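Local structure of gentamicin resistance protein (Enterococcus gallinarum, 6CTZ) at residues E118-L123 against G191-D196; Q155-L160 against Y167-F172; T139-K144 against Q173-H178. The protein probably confers resistance to gentamicin and related antibiotics by transferring a nucleotide phosphate to the 2''-hydroxyl of aminoglycosides such as kanamycin. The protein carries 2 engineered substitutions. All blocks are in the same frame, centred on the assembly; numbering follows the deposited sequence. Where two conformers were deposited one is given.

Contact 1 (E118-L123 against G191-D196). With KAN (kanamycin a), chain E.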
loop_
_atom_site.group_PDB
_atom_site.type_symbol
_atom_site.label_atom_id
_atom_site.label_comp_id
_atom_site.label_asym_id
_atom_site.label_seq_id
_atom_site.Cartn_x
_atom_site.Cartn_y
_atom_site.Cartn_z
ATOM N N GLU A 118 8.400 14.164 2.030
ATOM C CA GLU A 118 7.567 15.078 2.806
ATOM C C GLU A 118 6.271 14.410 3.245
ATOM O O GLU A 118 5.834 14.582 4.388
ATOM C CB GLU A 118 7.283 16.333 1.980
ATOM C CG GLU A 118 6.341 17.330 2.628
ATOM C CD GLU A 118 6.113 18.553 1.757
ATOM O OE1 GLU A 118 5.625 18.392 0.616
ATOM O OE2 GLU A 118 6.444 19.670 2.201
ATOM N N PHE A 119 5.647 13.640 2.352
ATOM C CA PHE A 119 4.420 12.924 2.700
ATOM C C PHE A 119 4.667 11.939 3.840
ATOM O O PHE A 119 3.898 11.878 4.809
ATOM C CB PHE A 119 3.893 12.200 1.460
ATOM C CG PHE A 119 2.725 11.292 1.726
ATOM C CD1 PHE A 119 1.453 11.809 1.921
ATOM C CD2 PHE A 119 2.894 9.917 1.764
ATOM C CE1 PHE A 119 0.377 10.970 2.157
ATOM C CE2 PHE A 119 1.818 9.077 2.008
ATOM C CZ PHE A 119 0.556 9.609 2.195
ATOM N N MET A 120 5.756 11.169 3.752
ATOM C CA MET A 120 6.080 10.210 4.803
ATOM C C MET A 120 6.368 10.926 6.112
ATOM O O MET A 120 5.962 10.464 7.186
ATOM C CB MET A 120 7.260 9.346 4.359
ATOM C CG MET A 120 6.935 8.483 3.150
ATOM S SD MET A 120 8.345 7.637 2.393
ATOM C CE MET A 120 8.387 6.107 3.307
ATOM N N ASN A 121 7.093 12.003 6.011
ATOM C CA ASN A 121 7.261 12.850 7.164
ATOM C C ASN A 121 5.946 13.394 7.939
ATOM O O ASN A 121 5.728 13.393 9.159
ATOM C CB ASN A 121 8.180 14.035 6.881
ATOM C CG ASN A 121 9.634 13.662 6.840
ATOM O OD1 ASN A 121 10.051 12.579 7.153
ATOM N ND2 ASN A 121 10.409 14.613 6.459
ATOM N N GLU A 122 5.022 13.749 7.037
ATOM C CA GLU A 122 3.736 14.190 7.560
ATOM C C GLU A 122 2.995 13.051 8.244
ATOM O O GLU A 122 2.422 13.243 9.324
ATOM C CB GLU A 122 2.907 14.811 6.441
ATOM C CG GLU A 122 3.482 16.142 5.961
ATOM C CD GLU A 122 3.041 16.546 4.562
ATOM O OE1 GLU A 122 3.360 17.679 4.150
ATOM O OE2 GLU A 122 2.403 15.734 3.870
ATOM N N LEU A 123 3.016 11.850 7.658
ATOM C CA LEU A 123 2.399 10.709 8.332
ATOM C C LEU A 123 3.084 10.444 9.664
ATOM O O LEU A 123 2.421 10.195 10.679
ATOM C CB LEU A 123 2.454 9.456 7.453
ATOM C CG LEU A 123 1.622 9.493 6.166
ATOM C CD1 LEU A 123 1.602 8.107 5.526
ATOM C CD2 LEU A 123 0.209 9.979 6.437
ATOM N N GLY A 191 0.959 2.069 4.688
ATOM C CA GLY A 191 0.845 0.631 4.727
ATOM C C GLY A 191 0.803 -0.074 3.390
ATOM O O GLY A 191 0.957 -1.300 3.360
ATOM N N ASP A 192 0.601 0.642 2.293
ATOM C CA ASP A 192 0.569 0.021 0.973
ATOM C C ASP A 192 1.070 1.041 -0.049
ATOM O O ASP A 192 0.409 1.349 -1.045
ATOM C CB ASP A 192 -0.843 -0.484 0.667
ATOM C CG ASP A 192 -0.882 -1.529 -0.428
ATOM O OD1 ASP A 192 0.125 -2.240 -0.652
ATOM O OD2 ASP A 192 -1.952 -1.660 -1.059
ATOM N N LEU A 193 2.255 1.604 0.210
ATOM C CA LEU A 193 2.690 2.824 -0.472
ATOM C C LEU A 193 3.467 2.475 -1.745
ATOM O O LEU A 193 4.681 2.633 -1.847
ATOM C CB LEU A 193 3.487 3.703 0.484
ATOM C CG LEU A 193 3.750 5.134 0.018
ATOM C CD1 LEU A 193 2.446 5.915 -0.120
ATOM C CD2 LEU A 193 4.658 5.845 1.002
ATOM N N SER A 194 2.721 1.999 -2.728
ATOM C CA SER A 194 3.244 1.565 -4.008
ATOM C C SER A 194 2.815 2.530 -5.101
ATOM O O SER A 194 1.815 3.245 -4.955
ATOM C CB SER A 194 2.737 0.152 -4.336
ATOM O OG SER A 194 1.355 0.007 -4.050
ATOM N N PRO A 195 3.540 2.563 -6.229
ATOM C CA PRO A 195 3.307 3.616 -7.233
ATOM C C PRO A 195 2.013 3.456 -8.016
ATOM O O PRO A 195 1.623 4.406 -8.718
ATOM C CB PRO A 195 4.558 3.545 -8.127
ATOM C CG PRO A 195 5.096 2.160 -7.911
ATOM C CD PRO A 195 4.824 1.872 -6.460
ATOM N N ASP A 196 1.319 2.319 -7.893
ATOM C CA ASP A 196 -0.048 2.212 -8.401
ATOM C C ASP A 196 -1.026 3.088 -7.619
ATOM O O ASP A 196 -2.195 3.194 -8.004
ATOM C CB ASP A 196 -0.518 0.747 -8.446
ATOM C CG ASP A 196 -0.656 0.128 -7.074
ATOM O OD1 ASP A 196 0.031 0.583 -6.151
ATOM O OD2 ASP A 196 -1.471 -0.808 -6.910
HETATM C C1 KAN E . 3.237 -8.160 -5.930
HETATM C C2 KAN E . 4.531 -8.972 -5.887
HETATM C C3 KAN E . 5.459 -8.503 -6.989
HETATM C C4 KAN E . 4.729 -8.691 -8.309
HETATM C C5 KAN E . 3.417 -7.911 -8.327
HETATM C C6 KAN E . 2.631 -8.160 -9.611
HETATM C C7 KAN E . 1.513 -3.669 -3.706
HETATM C C8 KAN E . 0.771 -5.003 -3.736
HETATM C C9 KAN E . 1.744 -6.138 -4.072
HETATM C C10 KAN E . 2.480 -5.884 -5.389
HETATM C C11 KAN E . 3.162 -4.514 -5.365
HETATM C C12 KAN E . 2.168 -3.402 -5.055
HETATM C C13 KAN E . -0.908 -6.051 -2.328
HETATM C C14 KAN E . -1.896 -5.549 -1.287
HETATM C C15 KAN E . -1.184 -5.466 0.066
HETATM C C16 KAN E . -0.593 -6.827 0.417
HETATM C C17 KAN E . 0.296 -7.308 -0.713
HETATM C C18 KAN E . 0.777 -8.720 -0.417
HETATM N N1 KAN E . 1.379 -7.431 -9.525
HETATM N N2 KAN E . 3.820 -4.229 -6.636
HETATM N N3 KAN E . 0.578 -2.600 -3.360
HETATM N N4 KAN E . -2.070 -5.026 1.136
HETATM O O5 KAN E . 2.581 -8.207 -7.202
HETATM O O6 KAN E . 5.152 -8.785 -4.612
HETATM O O7 KAN E . 6.673 -9.262 -6.991
HETATM O O8 KAN E . 5.570 -8.236 -9.371
HETATM O O9 KAN E . 3.552 -6.813 -5.568
HETATM O O10 KAN E . 1.008 -7.365 -4.199
HETATM O O11 KAN E . 0.202 -5.160 -2.429
HETATM O O12 KAN E . -0.436 -7.335 -1.927
HETATM O O13 KAN E . -2.398 -4.284 -1.725
HETATM O O14 KAN E . 0.206 -6.769 1.611
HETATM O O15 KAN E . 1.620 -9.164 -1.485
#

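Contact 2 (Q155-L160 against Y167-F172)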
loop_
_atom_site.group_PDB
_atom_site.type_symbol
_atom_site.label_atom_id
_atom_site.label_comp_id
_atom_site.label_asym_id
_atom_site.label_seq_id
_atom_site.Cartn_x
_atom_site.Cartn_y
_atom_site.Cartn_z
ATOM N N GLN A 155 2.749 -23.906 4.905
ATOM C CA GLN A 155 2.109 -23.856 3.599
ATOM C C GLN A 155 3.077 -23.670 2.441
ATOM O O GLN A 155 2.749 -24.054 1.314
ATOM C CB GLN A 155 1.090 -22.713 3.562
ATOM C CG GLN A 155 0.135 -22.707 4.739
ATOM C CD GLN A 155 -0.879 -21.595 4.638
ATOM O OE1 GLN A 155 -1.535 -21.433 3.607
ATOM N NE2 GLN A 155 -1.010 -20.813 5.702
ATOM N N VAL A 156 4.247 -23.094 2.673
ATOM C CA VAL A 156 5.149 -22.699 1.604
ATOM C C VAL A 156 6.351 -23.629 1.501
ATOM O O VAL A 156 6.716 -24.058 0.406
ATOM C CB VAL A 156 5.581 -21.224 1.749
ATOM C CG1 VAL A 156 6.696 -20.898 0.772
ATOM C CG2 VAL A 156 4.378 -20.294 1.545
ATOM N N PHE A 157 6.966 -23.945 2.636
ATOM C CA PHE A 157 8.153 -24.807 2.608
ATOM C C PHE A 157 8.009 -26.091 1.783
ATOM O O PHE A 157 8.867 -26.398 1.027
ATOM C CB PHE A 157 8.694 -25.112 3.998
ATOM C CG PHE A 157 9.423 -23.965 4.647
ATOM C CD1 PHE A 157 9.577 -22.770 4.011
ATOM C CD2 PHE A 157 9.904 -24.098 5.913
ATOM C CE1 PHE A 157 10.248 -21.741 4.617
ATOM C CE2 PHE A 157 10.574 -23.077 6.529
ATOM C CZ PHE A 157 10.741 -21.900 5.875
ATOM N N PRO A 158 6.881 -26.819 1.900
ATOM C CA PRO A 158 6.758 -28.047 1.093
ATOM C C PRO A 158 6.941 -27.824 -0.394
ATOM O O PRO A 158 7.361 -28.746 -1.105
ATOM C CB PRO A 158 5.341 -28.537 1.419
ATOM C CG PRO A 158 5.095 -28.039 2.792
ATOM C CD PRO A 158 5.764 -26.688 2.856
ATOM N N LEU A 159 6.640 -26.623 -0.892
ATOM C CA LEU A 159 6.727 -26.348 -2.319
ATOM C C LEU A 159 8.137 -25.999 -2.777
ATOM O O LEU A 159 8.358 -25.843 -3.981
ATOM C CB LEU A 159 5.789 -25.191 -2.688
ATOM C CG LEU A 159 4.400 -25.128 -2.043
ATOM C CD1 LEU A 159 3.619 -23.938 -2.574
ATOM C CD2 LEU A 159 3.617 -26.415 -2.241
ATOM N N LEU A 160 9.062 -25.798 -1.851
ATOM C CA LEU A 160 10.375 -25.324 -2.206
ATOM C C LEU A 160 11.509 -26.330 -2.256
ATOM O O LEU A 160 11.509 -27.271 -1.537
ATOM C CB LEU A 160 10.830 -24.195 -1.254
ATOM C CG LEU A 160 9.822 -23.130 -0.821
ATOM C CD1 LEU A 160 10.479 -22.167 0.134
ATOM C CD2 LEU A 160 9.386 -22.388 -2.050
ATOM N N TYR A 167 17.325 -20.303 2.389
ATOM C CA TYR A 167 17.385 -18.858 2.183
ATOM C C TYR A 167 16.292 -18.141 2.968
ATOM O O TYR A 167 16.557 -17.157 3.664
ATOM C CB TYR A 167 17.270 -18.543 0.690
ATOM C CG TYR A 167 17.021 -17.087 0.379
ATOM C CD1 TYR A 167 18.050 -16.162 0.449
ATOM C CD2 TYR A 167 15.752 -16.636 0.017
ATOM C CE1 TYR A 167 17.828 -14.819 0.166
ATOM C CE2 TYR A 167 15.522 -15.296 -0.269
ATOM C CZ TYR A 167 16.567 -14.393 -0.194
ATOM O OH TYR A 167 16.356 -13.065 -0.471
ATOM N N LEU A 168 15.052 -18.624 2.875
ATOM C CA LEU A 168 13.971 -17.961 3.591
ATOM C C LEU A 168 14.171 -18.016 5.100
ATOM O O LEU A 168 13.902 -17.036 5.799
ATOM C CB LEU A 168 12.618 -18.545 3.190
ATOM C CG LEU A 168 12.143 -18.203 1.779
ATOM C CD1 LEU A 168 10.802 -18.856 1.539
ATOM C CD2 LEU A 168 12.044 -16.693 1.577
ATOM N N THR A 169 14.611 -19.157 5.631
ATOM C CA THR A 169 14.871 -19.231 7.065
ATOM C C THR A 169 15.943 -18.231 7.480
ATOM O O THR A 169 15.831 -17.580 8.527
ATOM C CB THR A 169 15.285 -20.651 7.440
ATOM O OG1 THR A 169 14.218 -21.551 7.118
ATOM C CG2 THR A 169 15.602 -20.741 8.927
ATOM N N LEU A 170 16.989 -18.092 6.659
ATOM C CA LEU A 170 18.035 -17.107 6.918
ATOM C C LEU A 170 17.458 -15.698 6.969
ATOM O O LEU A 170 17.798 -14.911 7.858
ATOM C CB LEU A 170 19.094 -17.196 5.821
ATOM C CG LEU A 170 20.156 -16.092 5.811
ATOM C CD1 LEU A 170 21.017 -16.115 7.068
ATOM C CD2 LEU A 170 21.007 -16.199 4.562
ATOM N N ARG A 171 16.588 -15.361 6.014
ATOM C CA ARG A 171 16.015 -14.020 5.968
ATOM C C ARG A 171 15.133 -13.756 7.182
ATOM O O ARG A 171 15.222 -12.693 7.805
ATOM C CB ARG A 171 15.236 -13.822 4.667
ATOM C CG ARG A 171 16.076 -14.001 3.408
ATOM C CD ARG A 171 17.053 -12.849 3.230
ATOM N NE ARG A 171 16.406 -11.660 2.662
ATOM C CZ ARG A 171 17.038 -10.520 2.395
ATOM N NH1 ARG A 171 18.335 -10.384 2.671
ATOM N NH2 ARG A 171 16.375 -9.501 1.866
ATOM N N PHE A 172 14.275 -14.715 7.536
ATOM C CA PHE A 172 13.455 -14.555 8.734
ATOM C C PHE A 172 14.325 -14.410 9.978
ATOM O O PHE A 172 14.083 -13.536 10.817
ATOM C CB PHE A 172 12.485 -15.727 8.879
ATOM C CG PHE A 172 11.233 -15.592 8.058
ATOM C CD1 PHE A 172 10.236 -14.693 8.413
ATOM C CD2 PHE A 172 11.043 -16.383 6.938
ATOM C CE1 PHE A 172 9.074 -14.585 7.657
ATOM C CE2 PHE A 172 9.884 -16.282 6.181
ATOM C CZ PHE A 172 8.902 -15.373 6.541
#

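Contact 3 (T139-K144 against Q173-H178)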
loop_
_atom_site.group_PDB
_atom_site.type_symbol
_atom_site.label_atom_id
_atom_site.label_comp_id
_atom_site.label_asym_id
_atom_site.label_seq_id
_atom_site.Cartn_x
_atom_site.Cartn_y
_atom_site.Cartn_z
ATOM N N THR A 139 -0.187 -2.376 14.824
ATOM C CA THR A 139 0.350 -3.624 14.300
ATOM C C THR A 139 1.785 -3.735 14.778
ATOM O O THR A 139 2.669 -3.051 14.251
ATOM C CB THR A 139 0.336 -3.619 12.772
ATOM O OG1 THR A 139 -1.004 -3.429 12.302
ATOM C CG2 THR A 139 0.906 -4.937 12.230
ATOM N N ASN A 140 2.018 -4.614 15.741
ATOM C CA ASN A 140 3.383 -4.964 16.123
ATOM C C ASN A 140 4.015 -5.756 14.986
ATOM O O ASN A 140 3.667 -6.920 14.766
ATOM C CB ASN A 140 3.359 -5.784 17.410
ATOM C CG ASN A 140 4.749 -6.093 17.937
ATOM O OD1 ASN A 140 5.646 -6.485 17.187
ATOM N ND2 ASN A 140 4.934 -5.915 19.239
ATOM N N LEU A 141 4.957 -5.133 14.272
ATOM C CA LEU A 141 5.477 -5.744 13.053
ATOM C C LEU A 141 6.312 -6.987 13.345
ATOM O O LEU A 141 6.294 -7.942 12.559
ATOM C CB LEU A 141 6.264 -4.710 12.247
ATOM C CG LEU A 141 6.691 -5.137 10.848
ATOM C CD1 LEU A 141 5.509 -5.727 10.093
ATOM C CD2 LEU A 141 7.279 -3.949 10.101
ATOM N N LYS A 142 7.035 -7.001 14.463
ATOM C CA LYS A 142 7.808 -8.187 14.817
ATOM C C LYS A 142 6.900 -9.400 14.984
ATOM O O LYS A 142 7.201 -10.488 14.481
ATOM C CB LYS A 142 8.590 -7.927 16.102
ATOM C CG LYS A 142 9.502 -9.071 16.498
ATOM C CD LYS A 142 10.168 -8.815 17.840
ATOM C CE LYS A 142 11.128 -9.939 18.204
ATOM N NZ LYS A 142 11.858 -9.668 19.479
ATOM N N ASN A 143 5.768 -9.220 15.665
ATOM C CA ASN A 143 4.843 -10.332 15.871
ATOM C C ASN A 143 4.167 -10.754 14.567
ATOM O O ASN A 143 3.905 -11.943 14.356
ATOM C CB ASN A 143 3.808 -9.949 16.924
ATOM C CG ASN A 143 2.758 -11.017 17.115
ATOM O OD1 ASN A 143 3.028 -12.071 17.695
ATOM N ND2 ASN A 143 1.553 -10.754 16.627
ATOM N N LYS A 144 3.876 -9.798 13.683
ATOM C CA LYS A 144 3.284 -10.140 12.391
ATOM C C LYS A 144 4.230 -11.011 11.569
ATOM O O LYS A 144 3.802 -11.975 10.924
ATOM C CB LYS A 144 2.933 -8.861 11.633
ATOM C CG LYS A 144 2.235 -9.079 10.297
ATOM C CD LYS A 144 1.793 -7.751 9.697
ATOM C CE LYS A 144 0.978 -7.956 8.428
ATOM N NZ LYS A 144 0.437 -6.670 7.895
ATOM N N GLN A 173 15.350 -15.258 10.111
ATOM C CA GLN A 173 16.202 -15.170 11.292
ATOM C C GLN A 173 17.009 -13.878 11.313
ATOM O O GLN A 173 17.205 -13.288 12.383
ATOM C CB GLN A 173 17.098 -16.402 11.409
ATOM C CG GLN A 173 16.327 -17.671 11.750
ATOM C CD GLN A 173 15.273 -17.441 12.820
ATOM O OE1 GLN A 173 14.076 -17.405 12.531
ATOM N NE2 GLN A 173 15.714 -17.277 14.061
ATOM N N SER A 174 17.469 -13.406 10.152
ATOM C CA SER A 174 18.223 -12.156 10.119
ATOM C C SER A 174 17.376 -10.986 10.606
ATOM O O SER A 174 17.879 -10.085 11.292
ATOM C CB SER A 174 18.763 -11.899 8.714
ATOM O OG SER A 174 19.805 -12.810 8.405
ATOM N N TYR A 175 16.087 -10.982 10.270
ATOM C CA TYR A 175 15.206 -9.957 10.814
ATOM C C TYR A 175 14.972 -10.186 12.303
ATOM O O TYR A 175 15.208 -9.291 13.123
ATOM C CB TYR A 175 13.872 -9.925 10.056
ATOM C CG TYR A 175 12.866 -9.002 10.707
ATOM C CD1 TYR A 175 12.914 -7.629 10.493
ATOM C CD2 TYR A 175 11.897 -9.499 11.568
ATOM C CE1 TYR A 175 12.013 -6.777 11.106
ATOM C CE2 TYR A 175 11.000 -8.660 12.191
ATOM C CZ TYR A 175 11.052 -7.299 11.949
ATOM O OH TYR A 175 10.155 -6.455 12.565
ATOM N N MET A 176 14.530 -11.395 12.668
ATOM C CA MET A 176 14.000 -11.623 14.009
ATOM C C MET A 176 15.061 -11.485 15.095
ATOM O O MET A 176 14.738 -11.070 16.214
ATOM C CB MET A 176 13.323 -12.995 14.092
ATOM C CG MET A 176 12.040 -13.107 13.265
ATOM S SD MET A 176 10.658 -12.071 13.819
ATOM C CE MET A 176 10.590 -12.478 15.558
ATOM N N THR A 177 16.319 -11.815 14.798
ATOM C CA THR A 177 17.355 -11.851 15.828
ATOM C C THR A 177 18.141 -10.552 15.966
ATOM O O THR A 177 19.076 -10.502 16.772
ATOM C CB THR A 177 18.330 -13.012 15.585
ATOM O OG1 THR A 177 19.042 -12.797 14.361
ATOM C CG2 THR A 177 17.589 -14.336 15.522
ATOM N N HIS A 178 17.795 -9.502 15.227
ATOM C CA HIS A 178 18.547 -8.246 15.282
ATOM C C HIS A 178 17.676 -7.112 15.799
ATOM O O HIS A 178 16.808 -6.616 15.055
ATOM C CB HIS A 178 19.108 -7.884 13.909
ATOM C CG HIS A 178 20.276 -8.717 13.495
ATOM N ND1 HIS A 178 20.139 -9.862 12.741
ATOM C CD2 HIS A 178 21.602 -8.582 13.736
ATOM C CE1 HIS A 178 21.331 -10.391 12.526
ATOM N NE2 HIS A 178 22.235 -9.634 13.121
#

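Contact 1 (E118-L123 against G191-D196)
L193 overlaps F119 and M120 with its two methyl branches, one for each partner. CD1 lies 3.9 Å from CE2 of the F119 ring, approaching it obliquely, while CD2 stands 4.1 Å from CG of M120. With CG of L193 anti to its backbone N (chi1 -167°), the branch point is carried toward helix 106-125. A forked leucine suits this place because it fills the angle between a flat ring and a flexible thioether chain. L123, one turn further along, rests its CG against one face of the F119 ring, 4.1 Å above the plane.

The backbone turns tightly at L193, the centre of an inverse gamma turn within the HGDLSPDH sequence, which corresponds to the catalytic loop of the kinase-like fold. The residues flanking L193 thereby face kanamycin. The carboxylate of D192 takes two bonds, OD1 from the amine N3 of kanamycin at 2.8 Å and OD2 from its hydroxyl O13 at 2.7 Å. S194 OG accepts from the same N3 at 2.8 Å and donates to D196 OD1 on its syn side; that bond, 21° out of the carboxylate plane, would orient the hydroxyl so that its oxygen is turned to N3.

Contact 2 (Q155-L160 against Y167-F172)
The F157 ring is met obliquely by the helical residues L168 and T169. T169 has two conformers, and in one of them its OG1 lies 3.7 Å from CZ of F157; CE1 of the ring is 4.2 Å from CB of L168. The first torsion of F157 (chi1 -75°) carries the end of the ring toward helix 162-176, although the side chain does not leave its backbone in that direction. The other flat group with a neighbour on its face is Y167, where CG of R171 sits 3.6 Å above the ring plane, offset toward the rim. T169 is exposed, and its hydroxyl is already satisfied by the carbonyl O of R165 one turn back.

Beside the phenylalanine, L160 and L168 cross at about a right angle, CD1 to CD1 at 3.6 Å. F157, at the start of the 3-10 turn 157-159, and L160, just after it, are the residues that meet the helix. Leucine suits both places because an apolar branch end can meet another closely with no polar group to satisfy.

The loop thus folds back on the helix that follows it. F157 also reaches V152 of helix 141-155, L160 touches I286 of helix 279-296, and F172 stacks on F264 of helix 251-276, so three further helices surround this corner.

Contact 3 (T139-K144 against Q173-H178)
The first turn of helix 141-155 comes up against the last turn of helix 162-176, closest at K142 and M176, whose CA atoms are 7.1 Å apart. Both segments carry a helix end. N140 is the N-cap of helix 141-155: its OD1 accepts from N143 N at 3.1 Å, with the donor standing 47° out of the amide plane. An asparagine suits the site because its short side chain can turn back to the N-H of N143. At the C-terminal end of helix 162-176, T177 OG1 donates to the carbonyl O of Q173 at 2.7 Å, and T177 N reaches that same oxygen from the opposite face. H178 ND1 bonds to S174 O at 2.7 Å, in the carbonyl plane and on a lone pair, so carbonyls of the final turn are held by the residues that leave it.

Across the gap, K142 is the main partner on its side, met by both M176 and Y175. The lysine chain runs extended, with CG anti to the backbone N (chi1 -176°), and the bent methionine sets its CE 3.7 Å from K142 CG and equally far from K142 CE; a flexible thioether can follow such methylenes. The methionine sulfur also lies in plane at the edge of the Y175 ring. Y175 presents its hydroxyl end and ring edge to K142 CA, which OH, at the tip of this long side chain, reaches at 3.7 Å; it also approaches CG of L141 as the two side chains cross at about a right angle. I145 of helix 141-155 backs both Y175 and M176.

No hydrogen bond or salt bridge spans the two segments. The join rests on the lysine's methylenes, a thioether and a tyrosine rim, a chemistry that can cover an exposed lysine's aliphatic part while its charged end extends beyond the methionine.

The three contacts nest along the chain: contact 1 closes the outermost loop, contact 3 lies within it, and contact 2 lies within contact 3. Contacts 2 and 3 both use helix 162-176, their segments adjoining at 172 and 173, and their centres are about 16 Å apart. Contact 1, on helix 106-125 and the loop before strand 198-200, has its centre about 22 Å from that of contact 3 and about 29 Å from that of contact 2. All belong to the phosphotransferase family region. Contact 1 sets the loop with kanamycin-binding D192 and S194 against helix 106-125; contacts 2 and 3 join helix 162-176 to the loop after helix 141-155 and to that helix's first turn.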